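Local atomic coordinates of DegQ (Legionella pneumophila, PDB entry 4YO1), a protein that probably acts in the bacterial periplasm as a serine endopeptidase of the S1C (HtrA) family and as a chaperone, here without its second PDZ domain. Residues A[91-96]-A[121-126]; A[140-145]-A[235-240]; A[148-153]-A[169-174]; A[296-301]-A[334-339]. The protein carries 1 engineered substitution. All coordinates share one frame; numbering follows the deposited sequence.

Interaction 1 (A[91-96]-A[121-126]); sequences NDHVIR and ETDLAV. With CD (cadmium ion), chain D.
The H93 ring and the D123 carboxylate stand at a steep angle, with their planes 72° apart. OD2 of D123 comes obliquely to ND1 of H93, 3.3 Å away. The angle there is too poor for a hydrogen bond. CB of N91 sits in plane at an edge of the same ring. The N91 and D123 side chains cross at about a right angle, with N91 ND2 close to D123 OD2 but badly aligned for bonding. The guanidinium of R96 has OD2 of D92 and CB of H93 at its edge. Its NH2 makes a salt bridge of 3.1 Å with D92 OD2, met from above the carboxylate plane.

The backbone does the gripping. H93 N donates to D123 OD1 at 3.0 Å, on the syn lone pair of that oxygen. D92 N adds weak bonds to D123 OD1 and to D123 O. CG of D123 lies anti to its backbone N (chi1 -171°), which turns the carboxylate toward these amides. Farther along both segments, I95 CD1 touches A125 CB at 3.7 Å, and both side chains also touch L115.

E121 OE2 binds a cadmium ion at 2.3 Å. N91 also touches A202, an engineered residue at the third predicted charge-relay position. H93 and D123 are the predicted histidine and aspartate of that relay. An aspartate held by main-chain amides beside the histidine is characteristic of the catalytic triad in chymotrypsin-like serine proteases.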
loop_
_atom_site.group_PDB
_atom_site.type_symbol
_atom_site.label_atom_id
_atom_site.label_comp_id
_atom_site.label_asym_id
_atom_site.label_seq_id
_atom_site.Cartn_x
_atom_site.Cartn_y
_atom_site.Cartn_z
ATOM N N ASN A 91 -13.178 0.005 -19.095
ATOM C CA ASN A 91 -13.911 1.137 -18.551
ATOM C C ASN A 91 -14.603 1.946 -19.636
ATOM O O ASN A 91 -14.175 1.945 -20.792
ATOM C CB ASN A 91 -13.015 2.022 -17.685
ATOM C CG ASN A 91 -13.194 1.753 -16.201
ATOM O OD1 ASN A 91 -13.640 0.674 -15.800
ATOM N ND2 ASN A 91 -12.856 2.740 -15.375
ATOM N N ASP A 92 -15.679 2.628 -19.258
ATOM C CA ASP A 92 -16.511 3.330 -20.227
ATOM C C ASP A 92 -15.879 4.630 -20.682
ATOM O O ASP A 92 -15.999 5.017 -21.843
ATOM C CB ASP A 92 -17.897 3.617 -19.651
ATOM C CG ASP A 92 -18.895 4.015 -20.718
ATOM O OD1 ASP A 92 -18.670 3.651 -21.893
ATOM O OD2 ASP A 92 -19.897 4.691 -20.386
ATOM N N HIS A 93 -15.206 5.307 -19.760
ATOM C CA HIS A 93 -14.639 6.613 -20.062
ATOM C C HIS A 93 -13.363 6.512 -20.882
ATOM O O HIS A 93 -12.893 7.509 -21.411
ATOM C CB HIS A 93 -14.389 7.420 -18.786
ATOM C CG HIS A 93 -13.242 6.920 -17.973
ATOM N ND1 HIS A 93 -12.976 5.577 -17.811
ATOM C CD2 HIS A 93 -12.280 7.580 -17.286
ATOM C CE1 HIS A 93 -11.904 5.431 -17.054
ATOM N NE2 HIS A 93 -11.463 6.634 -16.720
ATOM N N VAL A 94 -12.802 5.317 -20.994
ATOM C CA VAL A 94 -11.594 5.145 -21.790
ATOM C C VAL A 94 -11.933 5.232 -23.268
ATOM O O VAL A 94 -11.181 5.796 -24.063
ATOM C CB VAL A 94 -10.916 3.793 -21.533
ATOM C CG1 VAL A 94 -9.533 3.782 -22.155
ATOM C CG2 VAL A 94 -10.831 3.511 -20.044
ATOM N N ILE A 95 -13.078 4.672 -23.631
ATOM C CA ILE A 95 -13.498 4.618 -25.022
ATOM C C ILE A 95 -14.483 5.733 -25.318
ATOM O O ILE A 95 -15.318 5.610 -26.203
ATOM C CB ILE A 95 -14.118 3.249 -25.367
ATOM C CG1 ILE A 95 -15.179 2.866 -24.330
ATOM C CG2 ILE A 95 -13.036 2.181 -25.419
ATOM C CD1 ILE A 95 -16.605 3.102 -24.775
ATOM N N ARG A 96 -14.378 6.828 -24.573
ATOM C CA ARG A 96 -15.247 7.976 -24.801
ATOM C C ARG A 96 -14.747 8.816 -25.978
ATOM O O ARG A 96 -13.547 9.094 -26.096
ATOM C CB ARG A 96 -15.389 8.819 -23.533
ATOM C CG ARG A 96 -16.708 9.557 -23.451
ATOM C CD ARG A 96 -17.020 9.978 -22.033
ATOM N NE ARG A 96 -17.002 8.847 -21.108
ATOM C CZ ARG A 96 -17.988 7.964 -20.974
ATOM N NH1 ARG A 96 -19.085 8.060 -21.717
ATOM N NH2 ARG A 96 -17.873 6.979 -20.096
ATOM N N GLU A 121 -23.111 4.594 -15.528
ATOM C CA GLU A 121 -23.206 4.517 -14.072
ATOM C C GLU A 121 -22.207 3.549 -13.413
ATOM O O GLU A 121 -21.701 3.835 -12.335
ATOM C CB GLU A 121 -24.647 4.209 -13.641
ATOM C CG GLU A 121 -25.564 3.750 -14.778
ATOM C CD GLU A 121 -26.073 4.889 -15.669
ATOM O OE1 GLU A 121 -26.860 5.740 -15.194
ATOM O OE2 GLU A 121 -25.694 4.916 -16.862
ATOM N N THR A 122 -21.916 2.419 -14.049
ATOM C CA THR A 122 -20.892 1.510 -13.531
ATOM C C THR A 122 -19.524 1.779 -14.165
ATOM O O THR A 122 -18.539 1.116 -13.829
ATOM C CB THR A 122 -21.252 0.023 -13.770
ATOM O OG1 THR A 122 -21.256 -0.247 -15.177
ATOM C CG2 THR A 122 -22.607 -0.309 -13.186
ATOM N N ASP A 123 -19.474 2.751 -15.076
ATOM C CA ASP A 123 -18.285 3.026 -15.883
ATOM C C ASP A 123 -17.766 1.772 -16.566
ATOM O O ASP A 123 -16.593 1.427 -16.451
ATOM C CB ASP A 123 -17.175 3.679 -15.056
ATOM C CG ASP A 123 -16.015 4.171 -15.923
ATOM O OD1 ASP A 123 -16.233 4.420 -17.130
ATOM O OD2 ASP A 123 -14.884 4.300 -15.405
ATOM N N LEU A 124 -18.645 1.087 -17.279
ATOM C CA LEU A 124 -18.248 -0.127 -17.961
ATOM C C LEU A 124 -18.640 -0.057 -19.425
ATOM O O LEU A 124 -19.617 0.599 -19.785
ATOM C CB LEU A 124 -18.882 -1.356 -17.298
ATOM C CG LEU A 124 -18.398 -1.715 -15.888
ATOM C CD1 LEU A 124 -19.252 -2.823 -15.267
ATOM C CD2 LEU A 124 -16.927 -2.115 -15.910
ATOM N N ALA A 125 -17.866 -0.730 -20.264
ATOM C CA ALA A 125 -18.155 -0.781 -21.682
ATOM C C ALA A 125 -17.734 -2.126 -22.258
ATOM O O ALA A 125 -16.823 -2.774 -21.733
ATOM C CB ALA A 125 -17.459 0.356 -22.399
ATOM N N VAL A 126 -18.409 -2.544 -23.328
ATOM C CA VAL A 126 -18.168 -3.856 -23.913
ATOM C C VAL A 126 -17.675 -3.725 -25.346
ATOM O O VAL A 126 -18.229 -2.954 -26.132
ATOM C CB VAL A 126 -19.450 -4.707 -23.937
ATOM C CG1 VAL A 126 -19.128 -6.118 -24.404
ATOM C CG2 VAL A 126 -20.108 -4.731 -22.568
HETATM CD CD CD D . -27.636 4.548 -18.118
#

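Interaction 2 (A[140-145]-A[235-240]). With CD (cadmium ion), chain C.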
loop_
_atom_site.group_PDB
_atom_site.type_symbol
_atom_site.label_atom_id
_atom_site.label_comp_id
_atom_site.label_asym_id
_atom_site.label_seq_id
_atom_site.Cartn_x
_atom_site.Cartn_y
_atom_site.Cartn_z
ATOM N N GLY A 140 -14.633 -15.754 -10.756
ATOM C CA GLY A 140 -15.280 -16.130 -9.514
ATOM C C GLY A 140 -16.638 -15.512 -9.222
ATOM O O GLY A 140 -17.303 -14.967 -10.099
ATOM N N ASP A 141 -17.062 -15.617 -7.969
ATOM C CA ASP A 141 -18.318 -15.019 -7.543
ATOM C C ASP A 141 -18.046 -13.896 -6.554
ATOM O O ASP A 141 -17.405 -14.100 -5.521
ATOM C CB ASP A 141 -19.232 -16.071 -6.906
ATOM C CG ASP A 141 -20.644 -15.551 -6.647
ATOM O OD1 ASP A 141 -20.856 -14.317 -6.660
ATOM O OD2 ASP A 141 -21.553 -16.380 -6.426
ATOM N N SER A 142 -18.552 -12.712 -6.870
ATOM C CA SER A 142 -18.385 -11.565 -5.994
ATOM C C SER A 142 -19.266 -11.666 -4.744
ATOM O O SER A 142 -19.139 -10.869 -3.811
ATOM C CB SER A 142 -18.673 -10.280 -6.761
ATOM O OG SER A 142 -19.850 -10.411 -7.532
ATOM N N ASP A 143 -20.152 -12.657 -4.716
ATOM C CA ASP A 143 -20.984 -12.869 -3.541
ATOM C C ASP A 143 -20.174 -13.486 -2.407
ATOM O O ASP A 143 -20.436 -13.232 -1.233
ATOM C CB ASP A 143 -22.197 -13.734 -3.880
ATOM C CG ASP A 143 -23.124 -13.058 -4.861
ATOM O OD1 ASP A 143 -22.843 -11.887 -5.203
ATOM O OD2 ASP A 143 -24.133 -13.678 -5.278
ATOM N N LYS A 144 -19.182 -14.293 -2.767
ATOM C CA LYS A 144 -18.331 -14.938 -1.776
ATOM C C LYS A 144 -17.331 -13.951 -1.190
ATOM O O LYS A 144 -16.679 -14.239 -0.193
ATOM C CB LYS A 144 -17.606 -16.142 -2.387
ATOM C CG LYS A 144 -18.430 -17.428 -2.401
ATOM C CD LYS A 144 -18.343 -18.154 -3.745
ATOM C CE LYS A 144 -16.913 -18.584 -4.111
ATOM N NZ LYS A 144 -16.434 -19.788 -3.352
ATOM N N LEU A 145 -17.227 -12.784 -1.822
ATOM C CA LEU A 145 -16.285 -11.743 -1.417
ATOM C C LEU A 145 -16.606 -11.140 -0.051
ATOM O O LEU A 145 -17.740 -10.756 0.236
ATOM C CB LEU A 145 -16.267 -10.613 -2.441
ATOM C CG LEU A 145 -15.019 -10.369 -3.283
ATOM C CD1 LEU A 145 -15.080 -8.962 -3.839
ATOM C CD2 LEU A 145 -13.755 -10.561 -2.478
ATOM N N PRO A 235 -18.125 -5.306 -8.795
ATOM C CA PRO A 235 -18.220 -6.749 -8.539
ATOM C C PRO A 235 -18.588 -7.467 -9.823
ATOM O O PRO A 235 -19.558 -7.077 -10.467
ATOM C CB PRO A 235 -19.374 -6.849 -7.550
ATOM C CG PRO A 235 -19.449 -5.517 -6.918
ATOM C CD PRO A 235 -19.081 -4.545 -7.979
ATOM N N ILE A 236 -17.816 -8.483 -10.194
ATOM C CA ILE A 236 -17.958 -9.127 -11.496
ATOM C C ILE A 236 -19.361 -9.688 -11.764
ATOM O O ILE A 236 -19.756 -9.857 -12.915
ATOM C CB ILE A 236 -16.889 -10.228 -11.706
ATOM C CG1 ILE A 236 -16.885 -10.725 -13.158
ATOM C CG2 ILE A 236 -17.077 -11.357 -10.731
ATOM C CD1 ILE A 236 -16.399 -9.683 -14.165
ATOM N N ASN A 237 -20.127 -9.966 -10.716
ATOM C CA ASN A 237 -21.499 -10.395 -10.931
ATOM C C ASN A 237 -22.254 -9.279 -11.618
ATOM O O ASN A 237 -22.814 -9.463 -12.691
ATOM C CB ASN A 237 -22.175 -10.772 -9.616
ATOM C CG ASN A 237 -21.714 -12.112 -9.092
ATOM O OD1 ASN A 237 -21.197 -12.938 -9.843
ATOM N ND2 ASN A 237 -21.898 -12.337 -7.801
ATOM N N MET A 238 -22.240 -8.112 -10.994
ATOM C CA MET A 238 -22.844 -6.913 -11.553
ATOM C C MET A 238 -22.272 -6.594 -12.925
ATOM O O MET A 238 -23.000 -6.212 -13.837
ATOM C CB MET A 238 -22.580 -5.748 -10.610
ATOM C CG MET A 238 -23.173 -4.423 -11.012
ATOM S SD MET A 238 -23.242 -3.349 -9.567
ATOM C CE MET A 238 -24.326 -2.060 -10.180
ATOM N N ALA A 239 -20.962 -6.752 -13.068
ATOM C CA ALA A 239 -20.303 -6.472 -14.337
ATOM C C ALA A 239 -20.855 -7.359 -15.442
ATOM O O ALA A 239 -21.178 -6.881 -16.531
ATOM C CB ALA A 239 -18.816 -6.657 -14.209
ATOM N N LYS A 240 -20.971 -8.652 -15.157
ATOM C CA LYS A 240 -21.470 -9.592 -16.148
ATOM C C LYS A 240 -22.936 -9.331 -16.460
ATOM O O LYS A 240 -23.358 -9.458 -17.606
ATOM C CB LYS A 240 -21.230 -11.037 -15.712
ATOM C CG LYS A 240 -19.822 -11.519 -16.035
ATOM C CD LYS A 240 -19.634 -13.013 -15.809
ATOM C CE LYS A 240 -19.902 -13.383 -14.359
ATOM N NZ LYS A 240 -19.582 -14.801 -14.037
HETATM CD CD CD C . -26.108 -12.734 -6.435
#
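The side-chain amide of N237 reaches from the first turn of helix 236-249 into the turn D141-K144. Its ND2 donates to D141 OD1 at 2.5 Å in a nearly straight bond, though the shortness is doubtful. The acceptor lies in the N237 amide plane, and ND2 comes to the syn side of D141 OD1, somewhat out of the carboxylate plane. A second, weak bond runs from ND2 to D143 OD1 at 2.8 Å.

D141 OD1 also accepts from D143 N, 2.7 Å away, which makes an Asx turn. The two donors reach this oxygen from opposite faces of the carboxylate. The backbone N of N237 gives its hydrogen to S142 OG over 3.2 Å. S142 places OG between its backbone N and carbonyl carbon (chi1 45°), which brings it to the helix start. Beside it, S142 CB packs on P235 CB at 3.6 Å. P235 holds the N-cap position.

D143 is shared. Its OD2 binds a cadmium ion at 2.5 Å, and Q288 of the PDZ domain supplies another ligand. The metal thus joins this loop of the protease domain to the PDZ domain in the crystal. One amide group set between two carboxylates probably eases their repulsion, and the metal on D143 would add to that effect.

Interaction 3 (A[148-153]-A[169-174]); sequences GDYVVA and ATFGIV
Y150 and F171 lie on neighbouring antiparallel strands of the second beta-barrel of the chymotrypsin-like fold. Their rings are nearly parallel but slid apart, with centroids 5.5 Å from each other and little overlap. The CZ tip of F171 meets Y150 CD1 at 3.4 Å. I173 CG2 fills in beside the same CD1 atom. Nearer the root of the F171 ring, V152 CG2 abuts the edge in plane, 3.6 Å from F171 CD1. V152 CG1 then reaches on to A169 CB. F171 CG is anti to its backbone N (chi1 -178°), which swings the ring along the partner strand toward Y150.

G172 has no side chain, and V151 packs over its carbonyl on the other face. There V151 CG2 touches V174 CG2 at 4.0 Å. Backbone bonds join the strands throughout, though V151 N to G172 O is weak.

The two strands also take part in the trimer interface. Y150 makes a T-shaped stack with F171 of the second subunit, and F171 makes one with Y150 of the third. D149 OD1 is hydrogen-bonded to S21 OG of the second subunit, and D149 OD2 accepts from E146 N. Next to A153, T170 OG1 is hydrogen-bonded to A196 O and lies 3.6 Å from A153 CB.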
loop_
_atom_site.group_PDB
_atom_site.type_symbol
_atom_site.label_atom_id
_atom_site.label_comp_id
_atom_site.label_asym_id
_atom_site.label_seq_id
_atom_site.Cartn_x
_atom_site.Cartn_y
_atom_site.Cartn_z
ATOM N N GLY A 148 -11.330 -8.092 3.887
ATOM C CA GLY A 148 -10.245 -8.876 4.449
ATOM C C GLY A 148 -9.640 -9.842 3.451
ATOM O O GLY A 148 -8.501 -10.272 3.600
ATOM N N ASP A 149 -10.418 -10.202 2.438
ATOM C CA ASP A 149 -9.937 -11.046 1.360
ATOM C C ASP A 149 -8.805 -10.329 0.652
ATOM O O ASP A 149 -8.905 -9.139 0.387
ATOM C CB ASP A 149 -11.061 -11.324 0.359
ATOM C CG ASP A 149 -12.081 -12.316 0.877
ATOM O OD1 ASP A 149 -11.711 -13.217 1.656
ATOM O OD2 ASP A 149 -13.260 -12.207 0.496
ATOM N N TYR A 150 -7.725 -11.047 0.354
ATOM C CA TYR A 150 -6.623 -10.469 -0.399
ATOM C C TYR A 150 -7.076 -10.260 -1.825
ATOM O O TYR A 150 -8.053 -10.839 -2.269
ATOM C CB TYR A 150 -5.383 -11.367 -0.358
ATOM C CG TYR A 150 -4.854 -11.586 1.035
ATOM C CD1 TYR A 150 -4.276 -10.549 1.744
ATOM C CD2 TYR A 150 -4.944 -12.829 1.642
ATOM C CE1 TYR A 150 -3.807 -10.749 3.026
ATOM C CE2 TYR A 150 -4.478 -13.037 2.906
ATOM C CZ TYR A 150 -3.913 -12.003 3.598
ATOM O OH TYR A 150 -3.443 -12.224 4.872
ATOM N N VAL A 151 -6.342 -9.442 -2.557
ATOM C CA VAL A 151 -6.843 -8.931 -3.819
ATOM C C VAL A 151 -5.715 -8.328 -4.651
ATOM O O VAL A 151 -4.820 -7.684 -4.104
ATOM C CB VAL A 151 -7.957 -7.903 -3.529
ATOM C CG1 VAL A 151 -7.571 -6.502 -3.978
ATOM C CG2 VAL A 151 -9.268 -8.376 -4.109
ATOM N N VAL A 152 -5.740 -8.574 -5.960
ATOM C CA VAL A 152 -4.720 -8.035 -6.850
ATOM C C VAL A 152 -5.307 -7.351 -8.081
ATOM O O VAL A 152 -6.117 -7.929 -8.804
ATOM C CB VAL A 152 -3.709 -9.113 -7.270
ATOM C CG1 VAL A 152 -3.001 -8.729 -8.585
ATOM C CG2 VAL A 152 -2.693 -9.345 -6.158
ATOM N N ALA A 153 -4.878 -6.115 -8.309
ATOM C CA ALA A 153 -5.359 -5.326 -9.432
ATOM C C ALA A 153 -4.384 -5.394 -10.594
ATOM O O ALA A 153 -3.312 -4.805 -10.548
ATOM C CB ALA A 153 -5.554 -3.889 -9.004
ATOM N N ALA A 169 0.671 -5.379 -11.688
ATOM C CA ALA A 169 -0.184 -5.887 -10.618
ATOM C C ALA A 169 0.157 -5.321 -9.243
ATOM O O ALA A 169 1.314 -5.278 -8.837
ATOM C CB ALA A 169 -0.128 -7.391 -10.577
ATOM N N THR A 170 -0.874 -4.905 -8.520
ATOM C CA THR A 170 -0.719 -4.362 -7.172
ATOM C C THR A 170 -1.579 -5.137 -6.185
ATOM O O THR A 170 -2.660 -5.617 -6.532
ATOM C CB THR A 170 -1.151 -2.917 -7.122
ATOM O OG1 THR A 170 -2.579 -2.861 -7.233
ATOM C CG2 THR A 170 -0.512 -2.147 -8.267
ATOM N N PHE A 171 -1.096 -5.236 -4.954
ATOM C CA PHE A 171 -1.670 -6.116 -3.959
ATOM C C PHE A 171 -2.348 -5.288 -2.888
ATOM O O PHE A 171 -1.918 -4.180 -2.584
ATOM C CB PHE A 171 -0.553 -6.954 -3.339
ATOM C CG PHE A 171 -1.019 -7.953 -2.311
ATOM C CD1 PHE A 171 -1.870 -8.994 -2.653
ATOM C CD2 PHE A 171 -0.575 -7.868 -1.012
ATOM C CE1 PHE A 171 -2.271 -9.908 -1.713
ATOM C CE2 PHE A 171 -0.976 -8.781 -0.063
ATOM C CZ PHE A 171 -1.819 -9.803 -0.412
ATOM N N GLY A 172 -3.411 -5.832 -2.318
ATOM C CA GLY A 172 -4.116 -5.201 -1.223
ATOM C C GLY A 172 -5.228 -6.113 -0.768
ATOM O O GLY A 172 -5.264 -7.287 -1.148
ATOM N N ILE A 173 -6.137 -5.584 0.043
ATOM C CA ILE A 173 -7.322 -6.334 0.432
ATOM C C ILE A 173 -8.588 -5.579 0.071
ATOM O O ILE A 173 -8.530 -4.425 -0.376
ATOM C CB ILE A 173 -7.344 -6.610 1.940
ATOM C CG1 ILE A 173 -7.416 -5.300 2.726
ATOM C CG2 ILE A 173 -6.128 -7.437 2.351
ATOM C CD1 ILE A 173 -7.556 -5.504 4.212
ATOM N N VAL A 174 -9.730 -6.229 0.276
ATOM C CA VAL A 174 -11.025 -5.571 0.145
ATOM C C VAL A 174 -11.295 -4.762 1.410
ATOM O O VAL A 174 -11.238 -5.303 2.523
ATOM C CB VAL A 174 -12.137 -6.593 -0.073
ATOM C CG1 VAL A 174 -13.489 -5.937 0.045
ATOM C CG2 VAL A 174 -11.975 -7.262 -1.435
#

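Interaction 4 (A[296-301]-A[334-339])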
loop_
_atom_site.group_PDB
_atom_site.type_symbol
_atom_site.label_atom_id
_atom_site.label_comp_id
_atom_site.label_asym_id
_atom_site.label_seq_id
_atom_site.Cartn_x
_atom_site.Cartn_y
_atom_site.Cartn_z
ATOM N N GLY A 296 -42.860 -7.878 -5.660
ATOM C CA GLY A 296 -43.482 -8.916 -6.460
ATOM C C GLY A 296 -43.237 -8.845 -7.959
ATOM O O GLY A 296 -43.840 -9.591 -8.730
ATOM N N LEU A 297 -42.350 -7.960 -8.395
ATOM C CA LEU A 297 -42.151 -7.792 -9.829
ATOM C C LEU A 297 -41.150 -8.787 -10.406
ATOM O O LEU A 297 -39.987 -8.816 -10.008
ATOM C CB LEU A 297 -41.734 -6.360 -10.157
ATOM C CG LEU A 297 -42.049 -5.931 -11.593
ATOM C CD1 LEU A 297 -42.352 -4.447 -11.664
ATOM C CD2 LEU A 297 -40.903 -6.277 -12.524
ATOM N N LYS A 298 -41.604 -9.586 -11.363
ATOM C CA LYS A 298 -40.745 -10.579 -11.991
ATOM C C LYS A 298 -40.235 -10.093 -13.341
ATOM O O LYS A 298 -40.829 -9.212 -13.950
ATOM C CB LYS A 298 -41.497 -11.905 -12.150
ATOM C CG LYS A 298 -41.900 -12.537 -10.820
ATOM C CD LYS A 298 -42.326 -13.995 -10.969
ATOM C CE LYS A 298 -42.663 -14.590 -9.605
ATOM N NZ LYS A 298 -43.091 -16.022 -9.664
ATOM N N SER A 299 -39.123 -10.663 -13.792
ATOM C CA SER A 299 -38.604 -10.400 -15.125
ATOM C C SER A 299 -39.591 -10.891 -16.163
ATOM O O SER A 299 -40.318 -11.865 -15.925
ATOM C CB SER A 299 -37.270 -11.114 -15.334
ATOM O OG SER A 299 -36.322 -10.739 -14.348
ATOM N N GLY A 300 -39.610 -10.227 -17.317
ATOM C CA GLY A 300 -40.513 -10.603 -18.387
ATOM C C GLY A 300 -41.850 -9.894 -18.264
ATOM O O GLY A 300 -42.708 -10.016 -19.143
ATOM N N ASP A 301 -42.039 -9.162 -17.168
ATOM C CA ASP A 301 -43.220 -8.321 -17.023
ATOM C C ASP A 301 -43.127 -7.064 -17.891
ATOM O O ASP A 301 -42.089 -6.777 -18.495
ATOM C CB ASP A 301 -43.441 -7.942 -15.561
ATOM C CG ASP A 301 -43.805 -9.135 -14.703
ATOM O OD1 ASP A 301 -43.933 -10.248 -15.260
ATOM O OD2 ASP A 301 -43.968 -8.962 -13.473
ATOM N N ILE A 334 -48.588 -3.443 -14.205
ATOM C CA ILE A 334 -47.743 -4.318 -14.998
ATOM C C ILE A 334 -48.644 -5.235 -15.799
ATOM O O ILE A 334 -49.865 -5.195 -15.661
ATOM C CB ILE A 334 -46.832 -5.189 -14.121
ATOM C CG1 ILE A 334 -47.653 -6.277 -13.423
ATOM C CG2 ILE A 334 -46.085 -4.331 -13.111
ATOM C CD1 ILE A 334 -46.844 -7.174 -12.526
ATOM N N LEU A 335 -48.042 -6.063 -16.638
ATOM C CA LEU A 335 -48.812 -6.976 -17.454
ATOM C C LEU A 335 -48.010 -8.251 -17.665
ATOM O O LEU A 335 -47.198 -8.353 -18.582
ATOM C CB LEU A 335 -49.180 -6.319 -18.782
ATOM C CG LEU A 335 -50.558 -6.668 -19.347
ATOM C CD1 LEU A 335 -50.909 -5.778 -20.513
ATOM C CD2 LEU A 335 -50.589 -8.104 -19.784
ATOM N N ARG A 336 -48.255 -9.219 -16.789
ATOM C CA ARG A 336 -47.566 -10.501 -16.805
ATOM C C ARG A 336 -48.464 -11.572 -17.406
ATOM O O ARG A 336 -49.512 -11.878 -16.846
ATOM C CB ARG A 336 -47.191 -10.891 -15.376
ATOM C CG ARG A 336 -46.502 -12.234 -15.238
ATOM C CD ARG A 336 -46.169 -12.518 -13.779
ATOM N NE ARG A 336 -45.388 -11.441 -13.176
ATOM C CZ ARG A 336 -45.596 -10.952 -11.956
ATOM N NH1 ARG A 336 -46.566 -11.446 -11.200
ATOM N NH2 ARG A 336 -44.834 -9.970 -11.491
ATOM N N ASP A 337 -48.045 -12.130 -18.540
ATOM C CA ASP A 337 -48.792 -13.166 -19.253
ATOM C C ASP A 337 -50.269 -12.811 -19.411
ATOM O O ASP A 337 -51.138 -13.456 -18.826
ATOM C CB ASP A 337 -48.631 -14.518 -18.558
ATOM C CG ASP A 337 -49.111 -15.674 -19.411
ATOM O OD1 ASP A 337 -48.382 -16.031 -20.362
ATOM O OD2 ASP A 337 -50.208 -16.217 -19.135
ATOM N N ASN A 338 -50.527 -11.711 -20.103
ATOM C CA ASN A 338 -51.870 -11.260 -20.440
ATOM C C ASN A 338 -52.744 -10.790 -19.299
ATOM O O ASN A 338 -53.881 -10.400 -19.520
ATOM C CB ASN A 338 -52.625 -12.383 -21.142
ATOM C CG ASN A 338 -53.290 -13.331 -20.158
ATOM O OD1 ASN A 338 -52.937 -13.358 -18.977
ATOM N ND2 ASN A 338 -54.260 -14.103 -20.634
ATOM N N LYS A 339 -52.240 -10.806 -18.082
ATOM C CA LYS A 339 -53.088 -10.398 -16.983
ATOM C C LYS A 339 -52.541 -9.164 -16.352
ATOM O O LYS A 339 -51.377 -9.121 -15.977
ATOM C CB LYS A 339 -53.182 -11.507 -15.941
ATOM C CG LYS A 339 -53.575 -12.861 -16.501
ATOM C CD LYS A 339 -54.167 -13.731 -15.405
ATOM C CE LYS A 339 -53.375 -13.591 -14.116
ATOM N NZ LYS A 339 -54.070 -14.208 -12.954
#
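D301 and R336 form a salt bridge between the loop after helix 291-294 and the end of strand 329-336 in the PDZ domain. R336 NE donates to D301 OD1 at 2.8 Å, near the plane of both groups. A weak bond joins R336 NE to D301 OD2. NH2 also faces OD2, but the modelled separation is too short to be trusted in detail. The arginine chain runs extended and then bends at chi3 (-54°), which turns its head to the carboxylate.

Hydrogen bonds with the backbone add to this. R336 NH2 reaches G296 O at 3.0 Å, tilted out of the guanidinium plane. G296 ends the helix in a Schellman motif, so the arginine also meets the chain just past that helix. Within the loop, K298 N donates to D301 OD2 at 3.2 Å from above the carboxylate plane.

Packing contacts flank the ion pair. K298 CG lies over one guanidinium face, offset toward its rim. L297 CD1 touches I334 CG2 at 4.0 Å, and both residues pack on L343. Separately, the I334 CD1 methyl sits against the carboxylate, 3.5 Å from D301 OD2.

D301 is buried, so the arginine and the amide of K298 probably help to offset the cost of holding its charge there.

From the N terminus, interaction 1 comes first. It closes a span holding strands 98-104 and 110-119, and ties the end of strand 87-91 to the start of strand 124-128 in the first barrel. Interaction 2 opens at 140-145 and closes only at 235-240, tying the connection between the barrels to helix 236-249. Interaction 3 falls wholly within that span and pairs two strands of the second barrel. Interaction 4 follows in series. It ties the turn after helix 291-294 to the end of strand 329-336 in the PDZ domain, closing a span that holds strand 302-306 and helix 315-322. No contacts cross. Interactions 1 and 2 touch, as do 2 and 3. Interaction 4 stands apart.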